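Pectinesterase (Sitophilus oryzae, PDB 4PMH) catalyses hydrolysis of the methyl esters of pectin to release methanol, and probably helps the rice weevil digest plant cell walls. Local coordinates at residues K284-S298 with I322-R336. Sequence-based numbering, arbitrary orientation.
Sequences KKAYLGRAWDSGVSS and IINTSGPWTTATSGR
Asp293 and Arg336 meet side-on, carboxylate and guanidinium planes nearly coplanar: Arg336 NH2 gives a salt bridge to Asp293 OD1 at 2.9 Å, and NE bonds to OD2 at 3.0 Å, each on a syn lone pair. Ser334 OG lies 2.5 Å from Asp293 OD2, a doubtfully short hydrogen bond, and itself accepts from Arg336 N, closing an ST turn; Arg336 NH2 has a second acceptor in Asn309 OD1. Thr333 OG1 accepts from Asp293 N at 2.9 Å. That hydroxyl sits between N and the carbonyl carbon (chi1 62°), which turns the methyl CG2 over the face of the Arg290 guanidinium. Just before these loops in each segment, strand 286-290 pairs with the short outermost strand 329-330 of a parallel sheet of the right-handed beta-helix: Thr330 N donates to Gly289 O at 2.9 Å, and Thr333 N to Ala291 O, nearly straight. Between them a water links Ala291 N to Thr330 O. Arg290, a probable substrate-binding residue, forms a salt bridge with the likely nucleophile Asp226, while its NH1 reaches Thr331 O through another water. Thr330 CB rests over the Tyr287 ring, 3.7 Å from its centroid, and Asn324 N donates to Ala286 O at 3.1 Å.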
ATOM      1  N   LYS A 284     -19.946 -13.145   1.509  1.00 37.92           N
ATOM      2  CA  LYS A 284     -18.826 -13.681   2.303  1.00 38.84           C
ATOM      3  C   LYS A 284     -17.696 -14.218   1.417  1.00 36.55           C
ATOM      4  O   LYS A 284     -16.962 -15.116   1.825  1.00 36.08           O
ATOM      5  CB  LYS A 284     -19.306 -14.776   3.266  1.00 40.22           C
ATOM      6  CG  LYS A 284     -20.479 -14.374   4.145  1.00 42.47           C
ATOM      7  CD  LYS A 284     -20.132 -13.179   5.011  1.00 43.64           C
ATOM      8  CE  LYS A 284     -20.814 -13.208   6.376  1.00 44.73           C
ATOM      9  NZ  LYS A 284     -22.174 -12.607   6.351  1.00 45.13           N
ATOM     10  N   LYS A 285     -17.554 -13.639   0.223  1.00 35.34           N
ATOM     11  CA  LYS A 285     -16.601 -14.099  -0.781  1.00 34.71           C
ATOM     12  C   LYS A 285     -15.398 -13.162  -0.910  1.00 32.43           C
ATOM     13  O   LYS A 285     -14.788 -13.089  -1.972  1.00 34.53           O
ATOM     14  CB  LYS A 285     -17.291 -14.230  -2.147  1.00 38.43           C
ATOM     15  CG  LYS A 285     -18.319 -15.359  -2.237  1.00 42.04           C
ATOM     16  CD  LYS A 285     -18.563 -15.827  -3.676  1.00 45.60           C
ATOM     17  CE  LYS A 285     -19.473 -14.907  -4.488  1.00 47.32           C
ATOM     18  NZ  LYS A 285     -19.543 -15.287  -5.931  1.00 49.62           N
ATOM     19  N   ALA A 286     -15.076 -12.412   0.142  1.00 25.38           N
ATOM     20  CA  ALA A 286     -13.824 -11.702   0.171  1.00 22.57           C
ATOM     21  C   ALA A 286     -12.846 -12.439   1.085  1.00 20.24           C
ATOM     22  O   ALA A 286     -13.248 -13.065   2.096  1.00 18.67           O
ATOM     23  CB  ALA A 286     -14.025 -10.287   0.646  1.00 22.57           C
ATOM     24  N   TYR A 287     -11.567 -12.367   0.736  1.00 17.94           N
ATOM     25  CA  TYR A 287     -10.505 -12.871   1.612  1.00 17.43           C
ATOM     26  C   TYR A 287      -9.678 -11.731   2.189  1.00 15.88           C
ATOM     27  O   TYR A 287      -9.472 -10.704   1.556  1.00 15.35           O
ATOM     28  CB  TYR A 287      -9.615 -13.811   0.868  1.00 18.68           C
ATOM     29  CG  TYR A 287     -10.351 -15.009   0.333  1.00 21.07           C
ATOM     30  CD1 TYR A 287     -10.569 -16.126   1.131  1.00 21.73           C
ATOM     31  CD2 TYR A 287     -10.819 -15.028  -0.978  1.00 22.27           C
ATOM     32  CE1 TYR A 287     -11.234 -17.236   0.643  1.00 23.50           C
ATOM     33  CE2 TYR A 287     -11.479 -16.136  -1.483  1.00 24.37           C
ATOM     34  CZ  TYR A 287     -11.685 -17.229  -0.667  1.00 24.52           C
ATOM     35  OH  TYR A 287     -12.334 -18.311  -1.173  1.00 27.54           O
ATOM     36  N   LEU A 288      -9.216 -11.923   3.414  1.00 14.33           N
ATOM     37  CA  LEU A 288      -8.325 -10.969   4.038  1.00 13.93           C
ATOM     38  C   LEU A 288      -6.972 -10.905   3.314  1.00 13.33           C
ATOM     39  O   LEU A 288      -6.359  -9.839   3.249  1.00 11.85           O
ATOM     40  CB  LEU A 288      -8.106 -11.339   5.503  1.00 14.39           C
ATOM     41  CG  LEU A 288      -9.320 -11.191   6.418  1.00 15.20           C
ATOM     42  CD1 LEU A 288      -8.960 -11.644   7.834  1.00 15.42           C
ATOM     43  CD2 LEU A 288      -9.870  -9.762   6.440  1.00 15.78           C
ATOM     44  N   GLY A 289      -6.496 -12.030   2.776  1.00 12.54           N
ATOM     45  CA  GLY A 289      -5.185 -12.015   2.169  1.00 12.49           C
ATOM     46  C   GLY A 289      -4.776 -13.249   1.395  1.00 12.85           C
ATOM     47  O   GLY A 289      -5.408 -14.315   1.489  1.00 12.36           O
ATOM     48  N   ARG A 290      -3.722 -13.061   0.604  1.00 12.70           N
ATOM     49  CA  ARG A 290      -2.981 -14.143  -0.017  1.00 13.58           C
ATOM     50  C   ARG A 290      -1.524 -13.714  -0.182  1.00 13.33           C
ATOM     51  O   ARG A 290      -1.213 -12.532  -0.256  1.00 13.25           O
ATOM     52  CB  ARG A 290      -3.564 -14.507  -1.380  1.00 13.58           C
ATOM     53  CG  ARG A 290      -3.389 -13.464  -2.472  1.00 13.97           C
ATOM     54  CD  ARG A 290      -4.105 -13.925  -3.737  1.00 14.63           C
ATOM     55  NE  ARG A 290      -4.063 -12.932  -4.797  1.00 15.41           N
ATOM     56  CZ  ARG A 290      -4.248 -13.193  -6.092  1.00 16.98           C
ATOM     57  NH1 ARG A 290      -4.539 -14.417  -6.516  1.00 17.65           N
ATOM     58  NH2 ARG A 290      -4.154 -12.217  -6.976  1.00 18.53           N
ATOM     59  N   ALA A 291      -0.642 -14.688  -0.259  1.00 12.99           N
ATOM     60  CA  ALA A 291       0.765 -14.402  -0.414  1.00 12.90           C
ATOM     61  C   ALA A 291       1.020 -13.982  -1.853  1.00 12.98           C
ATOM     62  O   ALA A 291       0.532 -14.637  -2.798  1.00 12.19           O
ATOM     63  CB  ALA A 291       1.585 -15.627  -0.062  1.00 12.75           C
ATOM     64  N   TRP A 292       1.724 -12.856  -2.001  1.00 12.78           N
ATOM     65  CA  TRP A 292       2.302 -12.484  -3.297  1.00 13.32           C
ATOM     66  C   TRP A 292       3.666 -13.132  -3.330  1.00 13.05           C
ATOM     67  O   TRP A 292       4.611 -12.687  -2.679  1.00 12.34           O
ATOM     68  CB  TRP A 292       2.379 -10.974  -3.516  1.00 13.25           C
ATOM     69  CG  TRP A 292       3.046 -10.593  -4.845  1.00 13.13           C
ATOM     70  CD1 TRP A 292       3.114 -11.355  -5.992  1.00 14.08           C
ATOM     71  CD2 TRP A 292       3.712  -9.364  -5.138  1.00 13.15           C
ATOM     72  NE1 TRP A 292       3.801 -10.663  -6.987  1.00 14.74           N
ATOM     73  CE2 TRP A 292       4.168  -9.437  -6.482  1.00 13.70           C
ATOM     74  CE3 TRP A 292       3.961  -8.197  -4.401  1.00 12.73           C
ATOM     75  CZ2 TRP A 292       4.873  -8.397  -7.083  1.00 13.85           C
ATOM     76  CZ3 TRP A 292       4.668  -7.175  -4.995  1.00 12.92           C
ATOM     77  CH2 TRP A 292       5.109  -7.273  -6.323  1.00 13.50           C
ATOM     78  N   ASP A 293       3.730 -14.231  -4.071  1.00 13.63           N
ATOM     79  CA  ASP A 293       4.910 -15.063  -4.166  1.00 14.41           C
ATOM     80  C   ASP A 293       5.712 -14.526  -5.362  1.00 14.88           C
ATOM     81  O   ASP A 293       5.854 -15.222  -6.394  1.00 14.94           O
ATOM     82  CB  ASP A 293       4.497 -16.551  -4.376  1.00 14.13           C
ATOM     83  CG  ASP A 293       4.268 -17.308  -3.057  1.00 14.15           C
ATOM     84  OD1 ASP A 293       4.413 -16.704  -1.952  1.00 13.09           O
ATOM     85  OD2 ASP A 293       3.976 -18.526  -3.144  1.00 13.45           O
ATOM     86  N   SER A 294       6.197 -13.289  -5.239  1.00 15.53           N
ATOM     87  CA  SER A 294       6.914 -12.626  -6.358  1.00 16.90           C
ATOM     88  C   SER A 294       8.129 -13.422  -6.818  1.00 17.35           C
ATOM     89  O   SER A 294       8.935 -13.884  -6.006  1.00 17.87           O
ATOM     90  CB  SER A 294       7.344 -11.187  -6.033  1.00 17.39           C
ATOM     91  OG  SER A 294       7.782 -11.053  -4.701  1.00 19.92           O
ATOM     92  N   GLY A 295       8.219 -13.599  -8.131  1.00 18.19           N
ATOM     93  CA  GLY A 295       9.314 -14.333  -8.759  1.00 19.33           C
ATOM     94  C   GLY A 295       9.250 -15.838  -8.621  1.00 20.54           C
ATOM     95  O   GLY A 295      10.195 -16.522  -8.993  1.00 20.84           O
ATOM     96  N   VAL A 296       8.139 -16.363  -8.095  1.00 21.74           N
ATOM     97  CA  VAL A 296       7.950 -17.803  -7.929  1.00 22.04           C
ATOM     98  C   VAL A 296       7.020 -18.299  -9.010  1.00 23.28           C
ATOM     99  O   VAL A 296       5.856 -17.904  -9.062  1.00 21.88           O
ATOM    100  CB  VAL A 296       7.350 -18.156  -6.557  1.00 21.65           C
ATOM    101  CG1 VAL A 296       7.127 -19.676  -6.446  1.00 21.42           C
ATOM    102  CG2 VAL A 296       8.257 -17.628  -5.445  1.00 21.27           C
ATOM    103  N   SER A 297       7.543 -19.193  -9.845  1.00 24.98           N
ATOM    104  CA  SER A 297       6.877 -19.603 -11.083  1.00 27.51           C
ATOM    105  C   SER A 297       5.603 -20.426 -10.883  1.00 26.07           C
ATOM    106  O   SER A 297       4.640 -20.292 -11.625  1.00 26.15           O
ATOM    107  CB  SER A 297       7.843 -20.432 -11.926  1.00 28.01           C
ATOM    108  OG  SER A 297       7.404 -20.439 -13.266  1.00 32.48           O
ATOM    109  N   SER A 298       5.643 -21.312  -9.905  1.00 26.47           N
ATOM    110  CA  SER A 298       4.547 -22.227  -9.603  1.00 25.75           C
ATOM    111  C   SER A 298       4.774 -22.680  -8.177  1.00 25.70           C
ATOM    112  O   SER A 298       5.826 -22.396  -7.605  1.00 23.90           O
ATOM    113  CB  SER A 298       4.582 -23.437 -10.540  1.00 26.25           C
ATOM    114  OG  SER A 298       5.736 -24.214 -10.291  1.00 26.62           O
ATOM    115  N   ILE A 322     -17.821  -9.505   5.735  1.00 21.24           N
ATOM    116  CA  ILE A 322     -17.677  -9.527   4.293  1.00 22.13           C
ATOM    117  C   ILE A 322     -16.729 -10.649   3.876  1.00 23.51           C
ATOM    118  O   ILE A 322     -16.579 -10.933   2.692  1.00 22.57           O
ATOM    119  CB  ILE A 322     -17.131  -8.183   3.795  1.00 22.95           C
ATOM    120  CG1 ILE A 322     -15.773  -7.872   4.436  1.00 22.31           C
ATOM    121  CG2 ILE A 322     -18.125  -7.072   4.128  1.00 24.38           C
ATOM    122  CD1 ILE A 322     -14.966  -6.844   3.687  1.00 22.83           C
ATOM    123  N   ILE A 323     -16.097 -11.294   4.857  1.00 24.95           N
ATOM    124  CA  ILE A 323     -15.088 -12.308   4.570  1.00 25.74           C
ATOM    125  C   ILE A 323     -15.570 -13.711   4.849  1.00 26.26           C
ATOM    126  O   ILE A 323     -16.552 -13.945   5.573  1.00 27.49           O
ATOM    127  CB  ILE A 323     -13.781 -12.084   5.365  1.00 26.72           C
ATOM    128  CG1 ILE A 323     -14.036 -12.179   6.881  1.00 27.75           C
ATOM    129  CG2 ILE A 323     -13.167 -10.742   4.995  1.00 26.77           C
ATOM    130  CD1 ILE A 323     -12.843 -12.674   7.666  1.00 28.69           C
ATOM    131  N   ASN A 324     -14.841 -14.645   4.266  1.00 26.18           N
ATOM    132  CA  ASN A 324     -14.983 -16.042   4.580  1.00 26.44           C
ATOM    133  C   ASN A 324     -14.475 -16.313   6.001  1.00 25.29           C
ATOM    134  O   ASN A 324     -13.283 -16.398   6.240  1.00 23.66           O
ATOM    135  CB  ASN A 324     -14.195 -16.861   3.580  1.00 28.12           C
ATOM    136  CG  ASN A 324     -14.507 -18.322   3.679  1.00 29.25           C
ATOM    137  OD1 ASN A 324     -14.775 -18.831   4.760  1.00 30.75           O
ATOM    138  ND2 ASN A 324     -14.486 -19.009   2.547  1.00 32.29           N
ATOM    139  N   THR A 325     -15.408 -16.475   6.920  1.00 24.35           N
ATOM    140  CA  THR A 325     -15.118 -16.487   8.347  1.00 25.27           C
ATOM    141  C   THR A 325     -14.375 -17.752   8.804  1.00 23.38           C
ATOM    142  O   THR A 325     -13.681 -17.732   9.832  1.00 21.65           O
ATOM    143  CB  THR A 325     -16.435 -16.246   9.137  1.00 27.41           C
ATOM    144  OG1 THR A 325     -16.493 -14.873   9.539  1.00 29.70           O
ATOM    145  CG2 THR A 325     -16.561 -17.114  10.366  1.00 29.77           C
ATOM    146  N   SER A 326     -14.525 -18.840   8.050  1.00 21.38           N
ATOM    147  CA  SER A 326     -13.788 -20.087   8.326  1.00 22.02           C
ATOM    148  C   SER A 326     -12.392 -20.125   7.678  1.00 20.59           C
ATOM    149  O   SER A 326     -11.489 -20.787   8.205  1.00 22.12           O
ATOM    150  CB  SER A 326     -14.579 -21.314   7.848  1.00 22.34           C
ATOM    151  OG  SER A 326     -15.968 -21.119   7.985  1.00 24.61           O
ATOM    152  N   GLY A 327     -12.231 -19.434   6.543  1.00 18.29           N
ATOM    153  CA  GLY A 327     -11.008 -19.480   5.738  1.00 17.69           C
ATOM    154  C   GLY A 327     -10.728 -18.176   4.994  1.00 16.25           C
ATOM    155  O   GLY A 327     -10.889 -18.089   3.762  1.00 16.90           O
ATOM    156  N   PRO A 328     -10.298 -17.145   5.744  1.00 14.44           N
ATOM    157  CA  PRO A 328     -10.065 -15.801   5.231  1.00 14.89           C
ATOM    158  C   PRO A 328      -8.765 -15.620   4.416  1.00 14.03           C
ATOM    159  O   PRO A 328      -8.534 -14.532   3.876  1.00 14.51           O
ATOM    160  CB  PRO A 328     -10.029 -14.942   6.501  1.00 14.63           C
ATOM    161  CG  PRO A 328      -9.657 -15.877   7.595  1.00 14.93           C
ATOM    162  CD  PRO A 328      -9.935 -17.280   7.161  1.00 14.57           C
ATOM    163  N   TRP A 329      -7.936 -16.662   4.333  1.00 13.35           N
ATOM    164  CA  TRP A 329      -6.652 -16.594   3.650  1.00 13.34           C
ATOM    165  C   TRP A 329      -6.658 -17.552   2.469  1.00 13.88           C
ATOM    166  O   TRP A 329      -6.897 -18.740   2.650  1.00 14.50           O
ATOM    167  CB  TRP A 329      -5.564 -17.025   4.598  1.00 12.66           C
ATOM    168  CG  TRP A 329      -5.535 -16.303   5.896  1.00 11.85           C
ATOM    169  CD1 TRP A 329      -5.721 -16.860   7.125  1.00 11.92           C
ATOM    170  CD2 TRP A 329      -5.294 -14.911   6.115  1.00 11.51           C
ATOM    171  NE1 TRP A 329      -5.627 -15.900   8.106  1.00 11.62           N
ATOM    172  CE2 TRP A 329      -5.340 -14.698   7.518  1.00 11.55           C
ATOM    173  CE3 TRP A 329      -5.004 -13.824   5.278  1.00 11.30           C
ATOM    174  CZ2 TRP A 329      -5.135 -13.442   8.095  1.00 11.30           C
ATOM    175  CZ3 TRP A 329      -4.804 -12.562   5.855  1.00 11.26           C
ATOM    176  CH2 TRP A 329      -4.856 -12.389   7.253  1.00 11.47           C
ATOM    177  N   THR A 330      -6.382 -17.060   1.267  1.00 14.58           N
ATOM    178  CA  THR A 330      -6.505 -17.907   0.073  1.00 15.10           C
ATOM    179  C   THR A 330      -5.158 -18.215  -0.634  1.00 15.13           C
ATOM    180  O   THR A 330      -4.081 -17.859  -0.148  1.00 13.75           O
ATOM    181  CB  THR A 330      -7.556 -17.335  -0.909  1.00 15.58           C
ATOM    182  OG1 THR A 330      -7.842 -18.309  -1.917  1.00 16.89           O
ATOM    183  CG2 THR A 330      -7.064 -16.068  -1.572  1.00 15.86           C
ATOM    184  N   THR A 331      -5.244 -18.911  -1.771  1.00 15.09           N
ATOM    185  CA  THR A 331      -4.075 -19.406  -2.456  1.00 15.63           C
ATOM    186  C   THR A 331      -3.124 -18.289  -2.869  1.00 15.20           C
ATOM    187  O   THR A 331      -3.573 -17.233  -3.328  1.00 15.52           O
ATOM    188  CB  THR A 331      -4.514 -20.194  -3.708  1.00 16.33           C
ATOM    189  OG1 THR A 331      -5.398 -21.231  -3.299  1.00 16.38           O
ATOM    190  CG2 THR A 331      -3.333 -20.814  -4.407  1.00 16.82           C
ATOM    191  N   ALA A 332      -1.823 -18.514  -2.701  1.00 14.20           N
ATOM    192  CA  ALA A 332      -0.820 -17.536  -3.158  1.00 14.50           C
ATOM    193  C   ALA A 332      -0.848 -17.351  -4.679  1.00 15.44           C
ATOM    194  O   ALA A 332      -1.320 -18.230  -5.422  1.00 15.41           O
ATOM    195  CB  ALA A 332       0.584 -17.938  -2.715  1.00 14.27           C
ATOM    196  N   THR A 333      -0.311 -16.212  -5.128  1.00 15.91           N
ATOM    197  CA  THR A 333      -0.238 -15.886  -6.563  1.00 16.40           C
ATOM    198  C   THR A 333       0.483 -16.961  -7.402  1.00 16.87           C
ATOM    199  O   THR A 333       0.222 -17.089  -8.610  1.00 18.20           O
ATOM    200  CB  THR A 333       0.470 -14.539  -6.771  1.00 16.59           C
ATOM    201  OG1 THR A 333       1.822 -14.625  -6.283  1.00 16.83           O
ATOM    202  CG2 THR A 333      -0.292 -13.428  -6.067  1.00 16.40           C
ATOM    203  N   SER A 334       1.376 -17.707  -6.751  1.00 16.53           N
ATOM    204  CA  SER A 334       2.113 -18.820  -7.347  1.00 17.35           C
ATOM    205  C   SER A 334       1.316 -20.119  -7.501  1.00 17.25           C
ATOM    206  O   SER A 334       1.743 -21.021  -8.234  1.00 18.79           O
ATOM    207  CB  SER A 334       3.348 -19.113  -6.491  1.00 17.97           C
ATOM    208  OG  SER A 334       2.992 -19.550  -5.184  1.00 17.49           O
ATOM    209  N   GLY A 335       0.166 -20.215  -6.840  1.00 16.92           N
ATOM    210  CA  GLY A 335      -0.546 -21.480  -6.700  1.00 16.75           C
ATOM    211  C   GLY A 335      -0.217 -22.201  -5.399  1.00 16.81           C
ATOM    212  O   GLY A 335      -0.805 -23.248  -5.093  1.00 17.67           O
ATOM    213  N   ARG A 336       0.721 -21.666  -4.625  1.00 15.69           N
ATOM    214  CA  ARG A 336       1.056 -22.268  -3.342  1.00 15.98           C
ATOM    215  C   ARG A 336      -0.153 -22.200  -2.401  1.00 16.19           C
ATOM    216  O   ARG A 336      -0.584 -21.118  -2.022  1.00 15.06           O
ATOM    217  CB  ARG A 336       2.263 -21.581  -2.711  1.00 15.93           C
ATOM    218  CG  ARG A 336       2.552 -22.055  -1.292  1.00 15.30           C
ATOM    219  CD  ARG A 336       3.882 -21.545  -0.807  1.00 15.40           C
ATOM    220  NE  ARG A 336       3.946 -20.091  -0.616  1.00 14.98           N
ATOM    221  CZ  ARG A 336       4.060 -19.475   0.559  1.00 14.43           C
ATOM    222  NH1 ARG A 336       4.082 -20.158   1.704  1.00 14.61           N
ATOM    223  NH2 ARG A 336       4.146 -18.159   0.590  1.00 14.31           N
TER
HETATM  224  O   HOH W   1     -15.447 -17.379   0.670  1.00 52.00           O
HETATM  225  O   HOH W   2      -5.721 -16.753  -5.057  1.00 24.59           O
HETATM  226  O   HOH W   3      -1.415 -17.479   0.439  1.00 12.96           O
HETATM  227  O   HOH W   4       3.589 -15.398  -8.199  1.00 24.37           O